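Local coordinates for oligoribonuclease (Colwellia psychrerythraea, PDB 6A4D), which probably degrades short RNA oligonucleotides to mononucleotides as a 3'-to-5' exonuclease of the RNase H-like clan, here holding a nitrophenyl thymidine phosphate, at residues A5-N10 with E98-Q102; P101-M107 with E127-H131. The protein carries 1 engineered substitution. One frame throughout, in Å; residues are numbered along the deposited sequence.

Contact 1: residues A5-N10 with E98-Q102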
loop_
_atom_site.group_PDB
_atom_site.type_symbol
_atom_site.label_atom_id
_atom_site.label_comp_id
_atom_site.label_asym_id
_atom_site.label_seq_id
_atom_site.Cartn_x
_atom_site.Cartn_y
_atom_site.Cartn_z
ATOM N N ALA A 5 1.138 -18.770 18.918
ATOM C CA ALA A 5 0.054 -19.017 17.954
ATOM C C ALA A 5 -1.251 -18.447 18.448
ATOM O O ALA A 5 -1.617 -18.602 19.600
ATOM C CB ALA A 5 -0.100 -20.509 17.642
ATOM N N GLY A 6 -1.925 -17.719 17.578
ATOM C CA GLY A 6 -3.228 -17.190 17.874
ATOM C C GLY A 6 -3.217 -15.802 18.465
ATOM O O GLY A 6 -4.294 -15.215 18.668
ATOM N N ASN A 7 -2.036 -15.249 18.729
ATOM C CA ASN A 7 -1.944 -13.921 19.378
ATOM C C ASN A 7 -2.366 -12.801 18.434
ATOM O O ASN A 7 -1.862 -12.666 17.354
ATOM C CB ASN A 7 -0.494 -13.669 19.812
ATOM C CG ASN A 7 -0.311 -12.324 20.494
ATOM O OD1 ASN A 7 -0.942 -11.336 20.127
ATOM N ND2 ASN A 7 0.550 -12.283 21.495
ATOM N N ASP A 8 -3.248 -11.957 18.884
ATOM C CA ASP A 8 -3.825 -10.918 18.072
ATOM C C ASP A 8 -2.831 -9.898 17.470
ATOM O O ASP A 8 -3.235 -9.130 16.648
ATOM C CB ASP A 8 -4.845 -10.135 18.914
ATOM C CG ASP A 8 -6.120 -10.930 19.187
ATOM O OD1 ASP A 8 -6.029 -12.181 19.365
ATOM O OD2 ASP A 8 -7.212 -10.290 19.230
ATOM N N SER A 9 -1.587 -9.856 17.926
ATOM C CA SER A 9 -0.681 -8.871 17.517
ATOM C C SER A 9 0.345 -9.483 16.561
ATOM O O SER A 9 1.180 -8.787 16.033
ATOM C CB SER A 9 -0.124 -8.168 18.762
ATOM O OG SER A 9 0.947 -8.870 19.337
ATOM N N ASN A 10 0.199 -10.759 16.223
ATOM C CA ASN A 10 1.068 -11.362 15.220
ATOM C C ASN A 10 0.969 -10.689 13.798
ATOM O O ASN A 10 -0.053 -10.242 13.366
ATOM C CB ASN A 10 0.822 -12.844 15.142
ATOM C CG ASN A 10 1.173 -13.572 16.437
ATOM O OD1 ASN A 10 1.971 -13.082 17.280
ATOM N ND2 ASN A 10 0.594 -14.752 16.599
ATOM N N GLU A 98 -4.075 -20.661 11.413
ATOM C CA GLU A 98 -3.406 -21.271 12.524
ATOM C C GLU A 98 -2.678 -20.261 13.393
ATOM O O GLU A 98 -2.644 -20.434 14.581
ATOM C CB GLU A 98 -2.402 -22.317 12.025
ATOM C CG GLU A 98 -1.604 -23.023 13.127
ATOM C CD GLU A 98 -1.126 -24.431 12.717
ATOM O OE1 GLU A 98 0.104 -24.679 12.650
ATOM O OE2 GLU A 98 -1.981 -25.308 12.447
ATOM N N TRP A 99 -2.067 -19.230 12.802
ATOM C CA TRP A 99 -1.184 -18.334 13.550
ATOM C C TRP A 99 -1.775 -17.025 13.971
ATOM O O TRP A 99 -1.260 -16.432 14.964
ATOM C CB TRP A 99 0.110 -18.128 12.804
ATOM C CG TRP A 99 0.878 -19.332 12.791
ATOM C CD1 TRP A 99 0.838 -20.338 11.855
ATOM C CD2 TRP A 99 1.777 -19.755 13.799
ATOM N NE1 TRP A 99 1.705 -21.341 12.202
ATOM C CE2 TRP A 99 2.286 -21.019 13.402
ATOM C CE3 TRP A 99 2.204 -19.198 15.007
ATOM C CZ2 TRP A 99 3.207 -21.728 14.168
ATOM C CZ3 TRP A 99 3.139 -19.912 15.782
ATOM C CH2 TRP A 99 3.622 -21.164 15.355
ATOM N N VAL A 100 -2.808 -16.527 13.262
ATOM C CA VAL A 100 -3.385 -15.238 13.658
ATOM C C VAL A 100 -4.859 -15.102 13.368
ATOM O O VAL A 100 -5.354 -15.599 12.358
ATOM C CB VAL A 100 -2.502 -14.061 13.098
ATOM C CG1 VAL A 100 -2.285 -14.179 11.615
ATOM C CG2 VAL A 100 -3.040 -12.684 13.481
ATOM N N PRO A 101 -5.595 -14.472 14.284
ATOM C CA PRO A 101 -7.036 -14.292 14.041
ATOM C C PRO A 101 -7.342 -13.434 12.811
ATOM O O PRO A 101 -6.538 -12.572 12.473
ATOM C CB PRO A 101 -7.548 -13.541 15.287
ATOM C CG PRO A 101 -6.505 -13.694 16.316
ATOM C CD PRO A 101 -5.204 -14.115 15.669
ATOM N N GLN A 102 -8.514 -13.671 12.210
ATOM C CA GLN A 102 -8.984 -13.034 11.041
ATOM C C GLN A 102 -9.090 -11.524 11.294
ATOM O O GLN A 102 -9.409 -11.087 12.393
ATOM C CB GLN A 102 -10.343 -13.688 10.674
ATOM C CG GLN A 102 -11.042 -13.287 9.369
ATOM C CD GLN A 102 -11.524 -11.869 9.455
ATOM O OE1 GLN A 102 -12.164 -11.486 10.437
ATOM N NE2 GLN A 102 -11.200 -11.061 8.460
#
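Start with the carbonyl of W99, near the end of helix 85-99, because it anchors this contact. It takes two hydrogen bonds from the 5-10 segment: G6 N reaches W99 O at 3.0 Å, and the side-chain amide N10 ND2 reaches the same W99 O, also at 3.0 Å. N10 ND2 has a further acceptor in the carbonyl of M4. Between these donors the chain doubles back through a type I turn from N7 to N10, closed by N10 N to N7 O at 3.0 Å. N7 OD1 accepts from S9 N at 2.7 Å, while S9 O receives R146 NE of the second subunit. G6 sits at phi 92°, where a CB would jam against the preceding carbonyl. The remaining contacts are van der Waals: A5 CB lies 3.7 Å from W99 CE3, N10 CB 4.1 Å from V100 CB, and P101 CD rests 3.3 Å from G6 O. D8 OD1 approaches P101 CG at 3.4 Å. The N7 side chain thus forms an Asx turn within the type I turn, leading directly into strand 11-18, the middle strand of the RNase H-like exonuclease sheet.

Contact 2: residues P101-M107 with E127-H131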
loop_
_atom_site.group_PDB
_atom_site.type_symbol
_atom_site.label_atom_id
_atom_site.label_comp_id
_atom_site.label_asym_id
_atom_site.label_seq_id
_atom_site.Cartn_x
_atom_site.Cartn_y
_atom_site.Cartn_z
ATOM N N PRO A 101 -5.595 -14.472 14.284
ATOM C CA PRO A 101 -7.036 -14.292 14.041
ATOM C C PRO A 101 -7.342 -13.434 12.811
ATOM O O PRO A 101 -6.538 -12.572 12.473
ATOM C CB PRO A 101 -7.548 -13.541 15.287
ATOM C CG PRO A 101 -6.505 -13.694 16.316
ATOM C CD PRO A 101 -5.204 -14.115 15.669
ATOM N N GLN A 102 -8.514 -13.671 12.210
ATOM C CA GLN A 102 -8.984 -13.034 11.041
ATOM C C GLN A 102 -9.090 -11.524 11.294
ATOM O O GLN A 102 -9.409 -11.087 12.393
ATOM C CB GLN A 102 -10.343 -13.688 10.674
ATOM C CG GLN A 102 -11.042 -13.287 9.369
ATOM C CD GLN A 102 -11.524 -11.869 9.455
ATOM O OE1 GLN A 102 -12.164 -11.486 10.437
ATOM N NE2 GLN A 102 -11.200 -11.061 8.460
ATOM N N GLY A 103 -8.791 -10.716 10.283
ATOM C CA GLY A 103 -8.984 -9.281 10.381
ATOM C C GLY A 103 -7.997 -8.503 11.226
ATOM O O GLY A 103 -8.207 -7.326 11.418
ATOM N N LYS A 104 -6.957 -9.146 11.742
ATOM C CA LYS A 104 -6.015 -8.514 12.675
ATOM C C LYS A 104 -4.710 -8.019 12.057
ATOM O O LYS A 104 -4.332 -6.904 12.255
ATOM C CB LYS A 104 -5.605 -9.507 13.749
ATOM C CG LYS A 104 -6.772 -10.141 14.470
ATOM C CD LYS A 104 -7.720 -9.147 15.104
ATOM C CE LYS A 104 -7.100 -8.464 16.289
ATOM N NZ LYS A 104 -8.190 -7.818 17.073
ATOM N N SER A 105 -4.042 -8.877 11.302
ATOM C CA SER A 105 -2.763 -8.542 10.746
ATOM C C SER A 105 -2.925 -7.733 9.446
ATOM O O SER A 105 -3.638 -8.175 8.539
ATOM C CB SER A 105 -1.983 -9.809 10.458
ATOM O OG SER A 105 -0.664 -9.487 10.051
ATOM N N PRO A 106 -2.275 -6.568 9.362
ATOM C CA PRO A 106 -2.052 -6.058 8.019
ATOM C C PRO A 106 -1.165 -7.027 7.217
ATOM O O PRO A 106 -0.615 -7.935 7.758
ATOM C CB PRO A 106 -1.327 -4.738 8.239
ATOM C CG PRO A 106 -0.546 -4.958 9.524
ATOM C CD PRO A 106 -1.438 -5.873 10.366
ATOM N N MET A 107 -1.160 -6.854 5.910
ATOM C CA MET A 107 -0.223 -7.481 5.025
ATOM C C MET A 107 1.090 -6.731 5.075
ATOM O O MET A 107 1.092 -5.549 4.840
ATOM C CB MET A 107 -0.835 -7.461 3.633
ATOM C CG MET A 107 -0.262 -8.506 2.744
ATOM S SD MET A 107 -0.929 -8.451 1.074
ATOM C CE MET A 107 -2.570 -9.154 1.321
ATOM N N GLU A 127 -6.906 -13.141 0.809
ATOM C CA GLU A 127 -6.907 -11.707 1.158
ATOM C C GLU A 127 -7.839 -11.406 2.336
ATOM O O GLU A 127 -7.587 -10.453 3.135
ATOM C CB GLU A 127 -7.283 -10.776 -0.014
ATOM C CG GLU A 127 -6.702 -9.373 0.182
ATOM C CD GLU A 127 -7.403 -8.281 -0.587
ATOM O OE1 GLU A 127 -7.005 -7.095 -0.385
ATOM O OE2 GLU A 127 -8.326 -8.597 -1.395
ATOM N N ASP A 128 -8.922 -12.185 2.454
ATOM C CA ASP A 128 -9.931 -11.896 3.486
ATOM C C ASP A 128 -9.424 -12.186 4.887
ATOM O O ASP A 128 -10.000 -11.708 5.844
ATOM C CB ASP A 128 -11.235 -12.635 3.241
ATOM C CG ASP A 128 -11.947 -12.178 1.947
ATOM O OD1 ASP A 128 -11.835 -10.979 1.562
ATOM O OD2 ASP A 128 -12.651 -13.019 1.343
ATOM N N HIS A 129 -8.360 -12.953 5.025
ATOM C CA HIS A 129 -7.815 -13.193 6.337
ATOM C C HIS A 129 -7.104 -11.947 6.968
ATOM O O HIS A 129 -6.915 -11.889 8.165
ATOM C CB HIS A 129 -6.907 -14.388 6.344
ATOM C CG HIS A 129 -6.636 -14.884 7.726
ATOM N ND1 HIS A 129 -7.575 -15.577 8.455
ATOM C CD2 HIS A 129 -5.567 -14.698 8.551
ATOM C CE1 HIS A 129 -7.078 -15.835 9.657
ATOM N NE2 HIS A 129 -5.862 -15.313 9.740
ATOM N N PHE A 130 -6.723 -10.987 6.131
ATOM C CA PHE A 130 -5.943 -9.872 6.537
ATOM C C PHE A 130 -6.850 -8.746 6.930
ATOM O O PHE A 130 -7.935 -8.565 6.367
ATOM C CB PHE A 130 -5.007 -9.402 5.388
ATOM C CG PHE A 130 -3.985 -10.410 4.991
ATOM C CD1 PHE A 130 -4.327 -11.481 4.167
ATOM C CD2 PHE A 130 -2.685 -10.297 5.420
ATOM C CE1 PHE A 130 -3.398 -12.435 3.803
ATOM C CE2 PHE A 130 -1.731 -11.217 5.042
ATOM C CZ PHE A 130 -2.074 -12.292 4.220
ATOM N N HIS A 131 -6.383 -7.957 7.870
ATOM C CA HIS A 131 -6.861 -6.585 8.012
ATOM C C HIS A 131 -6.709 -5.818 6.708
ATOM O O HIS A 131 -5.808 -6.117 5.894
ATOM C CB HIS A 131 -5.978 -5.881 9.044
ATOM C CG HIS A 131 -6.572 -4.648 9.627
ATOM N ND1 HIS A 131 -6.694 -3.474 8.932
ATOM C CD2 HIS A 131 -6.993 -4.383 10.883
ATOM C CE1 HIS A 131 -7.234 -2.553 9.713
ATOM N NE2 HIS A 131 -7.402 -3.074 10.908
HETATM O O HOH W 1 -5.136 -11.552 10.207
#
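Neither segment is regular as it approaches the other, though E127 to F130 forms a type I turn with F130 N on E127 O at 3.2 Å. The CA atoms come within 4.8 Å at Q102 and H129, and 4.2 Å at G103 and H131. Here G103 N donates to H129 O (3.1 Å) and H131 N to S105 O (2.8 Å). Water 1 donates to P101 O and H129 O, at 2.9 and 2.7 Å, and accepts from S105 N at 3.1 Å. The segments lead into strands 107-109 and 134-136, parallel neighbours joined by a beta-alpha-beta crossover through helices 112-122 and 124-127. Among the side chains, Q102 NE2 donates to D128 O at 2.9 Å, and Q102 CA sits over the H129 ring in a CH-pi contact, 4.0 Å from its centroid. M107 lays CE over the F130 ring face, 4.0 Å from the centroid, with SD in a Met-aromatic contact. H131 ND1 turns to the backbone N of R133.

Contacts 1 and 2 follow one another along the chain, sharing P101 and Q102, and their centres are 9 Å apart. Contact 1 is the more peripheral, about 18 Å from the chain centre to its own centre, against about 14 Å for contact 2. It ties the N-terminal lead-in to the end of helix 85-99, chiefly through one shared carbonyl; contact 2 joins the loops entering two parallel strands, adding a bridging water and CH-pi packing on the F130 and H129 rings. They are stitched together where H129 NE2 meets V100 O at 2.7 Å, a probable hydrogen bond, while D8 OD2 and K104 NZ, 3.4 Å apart, make a long, weak ion pair at the surface.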